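Local coordinates for protein peptidoglycan glycosyltransferase (Atopobium parvulum, PDB 4OVD) that belongs to the penicillin-binding proteins, the D,D-transpeptidase family of bacterial cell-wall enzymes, and carries both a dimerisation domain and a transpeptidase domain, at residues A[61-66]-A[216-221]; A[355-360]-A[408-413]; A[469-474]-A[488-493]. One frame throughout, in Å; residues are numbered along the deposited sequence.

Contact 1 (A[61-66]-A[216-221])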
# COMPACT_ATOMS: atom_id res chain seq x y z
N THR A 61 7.47 0.76 -25.81
CA THR A 61 8.28 -0.12 -25.03
C THR A 61 8.12 0.30 -23.55
O THR A 61 7.88 1.48 -23.25
CB THR A 61 9.74 -0.03 -25.52
OG1 THR A 61 9.82 -0.60 -26.83
CG2 THR A 61 10.72 -0.80 -24.60
N ILE A 62 8.18 -0.67 -22.65
CA ILE A 62 8.08 -0.42 -21.21
C ILE A 62 9.44 -0.78 -20.62
O ILE A 62 9.87 -1.92 -20.75
CB ILE A 62 6.94 -1.22 -20.52
CG1 ILE A 62 5.60 -0.87 -21.18
CG2 ILE A 62 6.97 -0.91 -19.02
CD1 ILE A 62 4.35 -1.53 -20.67
N TYR A 63 10.12 0.22 -20.05
CA TYR A 63 11.40 0.07 -19.40
C TYR A 63 11.26 0.09 -17.88
O TYR A 63 10.38 0.75 -17.36
CB TYR A 63 12.30 1.25 -19.75
CG TYR A 63 12.62 1.38 -21.22
CD1 TYR A 63 13.65 0.64 -21.82
CD2 TYR A 63 11.91 2.25 -22.01
CE1 TYR A 63 13.92 0.77 -23.18
CE2 TYR A 63 12.16 2.38 -23.35
CZ TYR A 63 13.19 1.68 -23.94
OH TYR A 63 13.39 1.89 -25.31
N ASP A 64 12.13 -0.60 -17.17
CA ASP A 64 12.14 -0.51 -15.73
C ASP A 64 13.10 0.67 -15.37
O ASP A 64 13.64 1.32 -16.27
CB ASP A 64 12.54 -1.83 -15.06
CG ASP A 64 14.05 -2.01 -14.90
OD1 ASP A 64 14.87 -1.34 -15.59
OD2 ASP A 64 14.38 -2.88 -14.08
N ARG A 65 13.32 0.95 -14.08
CA ARG A 65 14.10 2.11 -13.66
C ARG A 65 15.57 2.07 -14.09
O ARG A 65 16.20 3.12 -14.12
CB ARG A 65 14.04 2.29 -12.11
CG ARG A 65 14.87 1.27 -11.32
CD ARG A 65 14.62 1.34 -9.82
NE ARG A 65 14.49 2.73 -9.40
CZ ARG A 65 15.45 3.51 -8.92
NH1 ARG A 65 16.70 3.05 -8.73
NH2 ARG A 65 15.15 4.76 -8.61
N ASN A 66 16.14 0.89 -14.32
CA ASN A 66 17.53 0.75 -14.74
C ASN A 66 17.61 0.62 -16.26
O ASN A 66 18.68 0.39 -16.82
CB ASN A 66 18.14 -0.49 -14.09
CG ASN A 66 18.15 -0.41 -12.57
OD1 ASN A 66 18.61 0.58 -12.00
ND2 ASN A 66 17.64 -1.45 -11.90
N GLY A 216 3.66 3.33 -30.68
CA GLY A 216 3.29 3.91 -29.41
C GLY A 216 4.47 4.56 -28.73
O GLY A 216 5.60 4.34 -29.13
N GLN A 217 4.20 5.32 -27.69
CA GLN A 217 5.23 5.98 -26.92
C GLN A 217 5.81 5.11 -25.82
O GLN A 217 5.09 4.41 -25.12
CB GLN A 217 4.68 7.25 -26.29
CG GLN A 217 4.61 8.42 -27.25
CD GLN A 217 4.17 9.70 -26.56
OE1 GLN A 217 3.20 9.71 -25.77
NE2 GLN A 217 4.86 10.80 -26.87
N ASP A 218 7.10 5.17 -25.67
CA ASP A 218 7.80 4.42 -24.63
C ASP A 218 7.46 4.94 -23.26
O ASP A 218 7.08 6.11 -23.10
CB ASP A 218 9.29 4.46 -24.87
CG ASP A 218 9.65 3.82 -26.18
OD1 ASP A 218 8.85 2.97 -26.63
OD2 ASP A 218 10.70 4.16 -26.75
N ILE A 219 7.51 4.04 -22.29
CA ILE A 219 7.19 4.37 -20.93
C ILE A 219 8.30 3.84 -20.04
O ILE A 219 8.80 2.73 -20.27
CB ILE A 219 5.84 3.69 -20.55
CG1 ILE A 219 4.84 4.70 -20.06
CG2 ILE A 219 6.00 2.46 -19.69
CD1 ILE A 219 4.54 5.73 -21.13
N VAL A 220 8.75 4.66 -19.09
CA VAL A 220 9.74 4.21 -18.12
C VAL A 220 9.09 4.13 -16.76
O VAL A 220 8.48 5.08 -16.29
CB VAL A 220 10.95 5.16 -17.96
CG1 VAL A 220 11.96 4.56 -17.00
CG2 VAL A 220 11.57 5.44 -19.33
N LEU A 221 9.22 2.98 -16.12
CA LEU A 221 8.66 2.76 -14.80
C LEU A 221 9.65 2.85 -13.68
O LEU A 221 10.86 2.65 -13.84
CB LEU A 221 8.08 1.36 -14.73
CG LEU A 221 7.08 0.98 -15.84
CD1 LEU A 221 6.54 -0.40 -15.51
CD2 LEU A 221 5.93 1.96 -16.00
O HOH W 1 11.58 1.75 -27.69
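Asp218 and Tyr63 each turn CG anti to their own carbonyl carbon (chi1 -62° in both), which brings the carboxylate to Thr61 N and lays the phenol ring beside it. The setting is a parallel pairing of strands 62-63 and 219-221 in a mixed sheet, in which 62-63 is flanked on its other edge by the antiparallel strand 69-74. The hydrogen bonds alternate as expected for parallel strands. Ile219 is gripped twice, its N giving to Thr61 O at 2.8 Å and its O accepting from Tyr63 N; Tyr63 O in turn takes Leu221 N, also at 2.8 Å. Ile62 sends its own backbone bonds the other way, to Leu70 and Ala71. Before the first of these bonds the strand edge is extended by a side chain: Thr61 N donates almost straight to Asp218 OD1 at 2.7 Å, meeting it on the anti side and 29° out of the carboxylate plane. The second oxygen, OD2, accepts from a water at 2.7 Å that also joins Thr61 OG1 and Tyr63 OH. Ring and carboxylate planes stand 84° apart, with Asp218 CB at the in-plane edge of the Tyr63 ring and Thr61 CG2 over one ring face, offset toward the rim. Ile62 and Ile219 point together to the face of the sheet opposite Tyr63 and Val220, their CG2 methyls 3.6 Å apart, and Leu221 CD1 comes equally close to Ile62 CG2. Side chains of helices 176-180 and 182-185 pack against this apolar group. Past the pairing, Asp64 forms an Asx turn: its OD1, which also accepts from Asn68 N, takes Asn66 N at 2.9 Å from above the carboxylate plane.

Contact 2 (A[355-360]-A[408-413]); sequences GMAFLE and MAFGQG
The Phe410 ring is approached obliquely by Ala357 of helix 353-364, with Phe410 CE1 4.3 Å from Ala357 CB, while its in-plane edge meets the amide of Gln412, where NE2 lies 3.5 Å from Phe410 CE2. The ring sits on a type I turn, Met408 to Gly411, belonging to a Schellman motif that ends helix 404-408; Gly411, at positive phi, is the C-prime residue and returns its N to Met408 O at 2.9 Å. Both segments belong to the largely helical side of the penicillin-binding transpeptidase fold. CG of Phe410 lies between its backbone N and carbonyl carbon (chi1 56°), which turns the ring toward Ala357 and leaves Phe410 CB to touch Met356 CB at 4.1 Å. Met356, modelled as selenomethionine, bends at chi2 and chi3, so its selenium end leads away from the turn and its CB and CG do the touching, resting near Ala409 O. That carbonyl is buried but has a hydrogen bond from Thr301 OG1. Both Met356 and Phe410 also pack on Lys298 of helix 298-307. Glu360 contributes its aliphatic part, while its OE2 lies close to Asp366 OD1, a like-charged pair in which one carboxylate may have a raised pKa. The centre of the contact is the Ala409 methyl, set between successive helix turns: CB lies 3.6 Å from Glu360 CB and 3.5 Å from Met356 O, a carbonyl already engaged by Glu360 N.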
# COMPACT_ATOMS: atom_id res chain seq x y z
N GLY A 355 -6.96 2.19 24.26
CA GLY A 355 -6.31 3.51 24.37
C GLY A 355 -6.69 4.35 23.15
O GLY A 355 -6.96 5.55 23.30
N MSE A 356 -6.65 3.75 21.95
CA MSE A 356 -7.04 4.49 20.74
C MSE A 356 -8.46 4.99 20.79
O MSE A 356 -8.78 6.18 20.50
CB MSE A 356 -6.89 3.58 19.54
CG MSE A 356 -5.49 3.30 19.07
SE MSE A 356 -4.40 4.87 18.72
CE MSE A 356 -3.26 4.88 20.22
N ALA A 357 -9.35 4.14 21.25
CA ALA A 357 -10.78 4.57 21.31
C ALA A 357 -10.92 5.66 22.36
O ALA A 357 -11.77 6.52 22.25
CB ALA A 357 -11.67 3.41 21.68
N PHE A 358 -10.17 5.55 23.44
CA PHE A 358 -10.20 6.56 24.46
C PHE A 358 -9.73 7.89 23.87
O PHE A 358 -10.38 8.96 24.03
CB PHE A 358 -9.30 6.16 25.62
CG PHE A 358 -9.09 7.25 26.61
CD1 PHE A 358 -8.05 8.16 26.43
CD2 PHE A 358 -9.89 7.35 27.74
CE1 PHE A 358 -7.84 9.19 27.34
CE2 PHE A 358 -9.66 8.38 28.66
CZ PHE A 358 -8.64 9.32 28.43
N LEU A 359 -8.64 7.82 23.12
CA LEU A 359 -8.09 9.07 22.56
C LEU A 359 -9.09 9.73 21.65
O LEU A 359 -9.36 10.92 21.76
CB LEU A 359 -6.80 8.82 21.82
CG LEU A 359 -5.57 8.42 22.65
CD1 LEU A 359 -4.43 8.20 21.68
CD2 LEU A 359 -5.23 9.52 23.65
N GLU A 360 -9.69 8.96 20.77
CA GLU A 360 -10.65 9.54 19.83
C GLU A 360 -11.87 10.02 20.52
O GLU A 360 -12.41 11.03 20.12
CB GLU A 360 -11.06 8.53 18.74
CG GLU A 360 -11.81 9.09 17.53
CD GLU A 360 -13.25 9.48 17.80
OE1 GLU A 360 -13.86 8.86 18.69
OE2 GLU A 360 -13.77 10.35 17.05
N MSE A 408 -13.34 3.36 14.50
CA MSE A 408 -12.42 3.77 13.45
C MSE A 408 -11.05 4.14 13.99
O MSE A 408 -10.03 3.98 13.30
CB MSE A 408 -12.92 5.00 12.71
CG MSE A 408 -14.04 4.52 11.79
SE MSE A 408 -14.77 6.12 10.82
CE MSE A 408 -13.26 6.11 9.66
N ALA A 409 -11.00 4.58 15.25
CA ALA A 409 -9.72 4.99 15.88
C ALA A 409 -8.75 3.85 15.87
O ALA A 409 -7.55 4.11 15.88
CB ALA A 409 -9.96 5.45 17.30
N PHE A 410 -9.25 2.59 16.00
CA PHE A 410 -8.36 1.44 15.97
C PHE A 410 -8.52 0.65 14.70
O PHE A 410 -8.16 -0.53 14.62
CB PHE A 410 -8.44 0.56 17.23
CG PHE A 410 -9.79 0.05 17.59
CD1 PHE A 410 -10.63 0.77 18.36
CD2 PHE A 410 -10.15 -1.25 17.27
CE1 PHE A 410 -11.84 0.29 18.76
CE2 PHE A 410 -11.36 -1.77 17.69
CZ PHE A 410 -12.22 -0.98 18.44
N GLY A 411 -8.98 1.35 13.67
CA GLY A 411 -9.10 0.74 12.37
C GLY A 411 -10.26 -0.22 12.09
O GLY A 411 -10.14 -1.05 11.16
N GLN A 412 -11.36 -0.10 12.84
CA GLN A 412 -12.56 -0.91 12.62
C GLN A 412 -13.67 -0.02 12.18
O GLN A 412 -13.66 1.18 12.44
CB GLN A 412 -12.93 -1.73 13.84
CG GLN A 412 -11.76 -2.72 14.12
CD GLN A 412 -12.10 -3.83 15.12
OE1 GLN A 412 -13.25 -4.00 15.52
NE2 GLN A 412 -11.08 -4.55 15.58
N GLY A 413 -14.64 -0.60 11.49
CA GLY A 413 -15.79 0.15 10.98
C GLY A 413 -15.61 0.89 9.65
O GLY A 413 -16.39 1.77 9.33

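Contact 3 (A[469-474]-A[488-493])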
# COMPACT_ATOMS: atom_id res chain seq x y z
N THR A 469 9.23 4.16 15.78
CA THR A 469 10.52 3.57 16.07
C THR A 469 10.44 2.73 17.38
O THR A 469 11.04 1.66 17.44
CB THR A 469 11.59 4.66 16.18
OG1 THR A 469 11.59 5.33 14.92
CG2 THR A 469 13.00 4.08 16.47
N THR A 470 9.68 3.20 18.37
CA THR A 470 9.47 2.50 19.64
C THR A 470 8.76 1.21 19.37
O THR A 470 9.07 0.21 19.99
CB THR A 470 8.60 3.35 20.58
OG1 THR A 470 9.36 4.48 21.00
CG2 THR A 470 8.22 2.63 21.83
N VAL A 471 7.86 1.21 18.41
CA VAL A 471 7.11 -0.01 18.05
C VAL A 471 8.08 -1.12 17.65
O VAL A 471 7.89 -2.27 17.99
CB VAL A 471 6.10 0.20 16.89
CG1 VAL A 471 5.49 -1.15 16.40
CG2 VAL A 471 4.95 1.11 17.38
N VAL A 472 9.08 -0.76 16.89
CA VAL A 472 9.99 -1.70 16.34
C VAL A 472 11.10 -2.00 17.33
O VAL A 472 11.60 -3.10 17.37
CB VAL A 472 10.56 -1.21 15.00
CG1 VAL A 472 11.64 -2.11 14.51
CG2 VAL A 472 9.47 -1.21 13.94
N LYS A 473 11.53 -1.01 18.07
CA LYS A 473 12.58 -1.29 19.02
C LYS A 473 12.12 -1.97 20.28
O LYS A 473 12.85 -2.83 20.86
CB LYS A 473 13.31 0.01 19.40
CG LYS A 473 14.34 0.46 18.36
CD LYS A 473 15.21 1.59 18.91
CE LYS A 473 16.43 1.88 18.03
NZ LYS A 473 16.10 2.24 16.61
N GLU A 474 10.95 -1.56 20.75
CA GLU A 474 10.46 -2.00 22.02
C GLU A 474 9.14 -2.64 22.04
O GLU A 474 8.69 -3.00 23.10
CB GLU A 474 10.39 -0.76 22.96
CG GLU A 474 11.78 -0.14 23.10
CD GLU A 474 11.90 1.19 23.81
OE1 GLU A 474 10.89 1.93 24.13
OE2 GLU A 474 13.10 1.49 24.02
N ALA A 488 11.13 2.41 11.44
CA ALA A 488 10.00 2.94 12.16
C ALA A 488 8.80 2.20 11.50
O ALA A 488 8.69 2.18 10.29
CB ALA A 488 9.89 4.41 11.91
N GLY A 489 7.97 1.55 12.27
CA GLY A 489 6.88 0.87 11.67
C GLY A 489 5.76 0.52 12.61
O GLY A 489 5.78 0.86 13.78
N LYS A 490 4.78 -0.21 12.06
CA LYS A 490 3.63 -0.60 12.81
C LYS A 490 3.03 -1.91 12.27
O LYS A 490 2.93 -2.07 11.06
CB LYS A 490 2.56 0.50 12.70
CG LYS A 490 1.33 0.16 13.51
CD LYS A 490 1.55 0.32 15.01
CE LYS A 490 0.30 0.05 15.85
NZ LYS A 490 0.06 -1.40 15.88
N THR A 491 2.69 -2.82 13.20
CA THR A 491 2.01 -4.04 12.91
C THR A 491 0.51 -3.79 12.87
O THR A 491 0.00 -2.83 13.40
CB THR A 491 2.26 -5.07 13.98
OG1 THR A 491 2.04 -4.48 15.27
CG2 THR A 491 3.71 -5.58 13.91
N GLY A 492 -0.20 -4.65 12.20
CA GLY A 492 -1.61 -4.58 12.15
C GLY A 492 -2.24 -5.94 12.05
O GLY A 492 -1.68 -6.84 11.47
N THR A 493 -3.41 -6.04 12.65
CA THR A 493 -4.27 -7.13 12.55
C THR A 493 -5.54 -6.51 11.97
O THR A 493 -6.14 -5.68 12.64
CB THR A 493 -4.63 -7.73 13.91
OG1 THR A 493 -3.45 -8.21 14.52
CG2 THR A 493 -5.61 -8.88 13.70
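Val471 and Val472 both aim from helix 458-474 at strand 487-495, which the helix crosses at 76° with the short axes 5.9 Å apart at their closest. The Gly489 carbonyl points its oxygen at Val471, 3.2 Å from CB and 3.3 Å from CG1. That CG1, anti to the backbone N (chi1 171°), also nears Lys490 CA, and Val471 CG2 makes one loose contact with Lys490 CD at 4.2 Å. Val472 sets CG2 against the bare backbone of Gly489, 3.6 Å from its N. At the start of the strand segment, Thr469 points its CB away, yet OG1 reaches Ala488 CB at 3.6 Å while bonding to Leu465 O of its own helix. Lys490 starts away from the helix and curls so that NZ donates to Thr491 O at 2.9 Å; NZ also bonds Ser351 OG. Lys490-Thr491-Gly492 fits the KTG motif on the edge strand of the transpeptidase sheet, and a calcium ion lies about 4 Å from the Lys490 side chain. A backbone hydrogen bond between Gly489 and Met468, one residue before the helical segment, ties helix and strand; the rest is methyl packing on the Gly489 backbone, so segments 469-474 and 488-493 hold together by close fit.

How the contacts relate
Contacts 2 and 3 belong together: both lie within the transpeptidase domain, with centres 17 Å apart and nearest atoms about 6 Å apart. Ser295 and Lys298, which fit the SxxK motif of the family, lie between them, since Lys298 packs on contact 2 while Ser295 touches Lys490 and bonds Thr493 N in contact 3. Ser351, which bonds Lys490 NZ, lies four residues before the helical segment of contact 2. These residues are consistent with the active-site motifs of the family. The calcium ion lies near Lys490, but about 10 Å from the Phe410 side chain. Contact 1, on the opposite side of the chain's centre, is remote: its centre is 43 Å from that of contact 2 and 36 Å from that of contact 3.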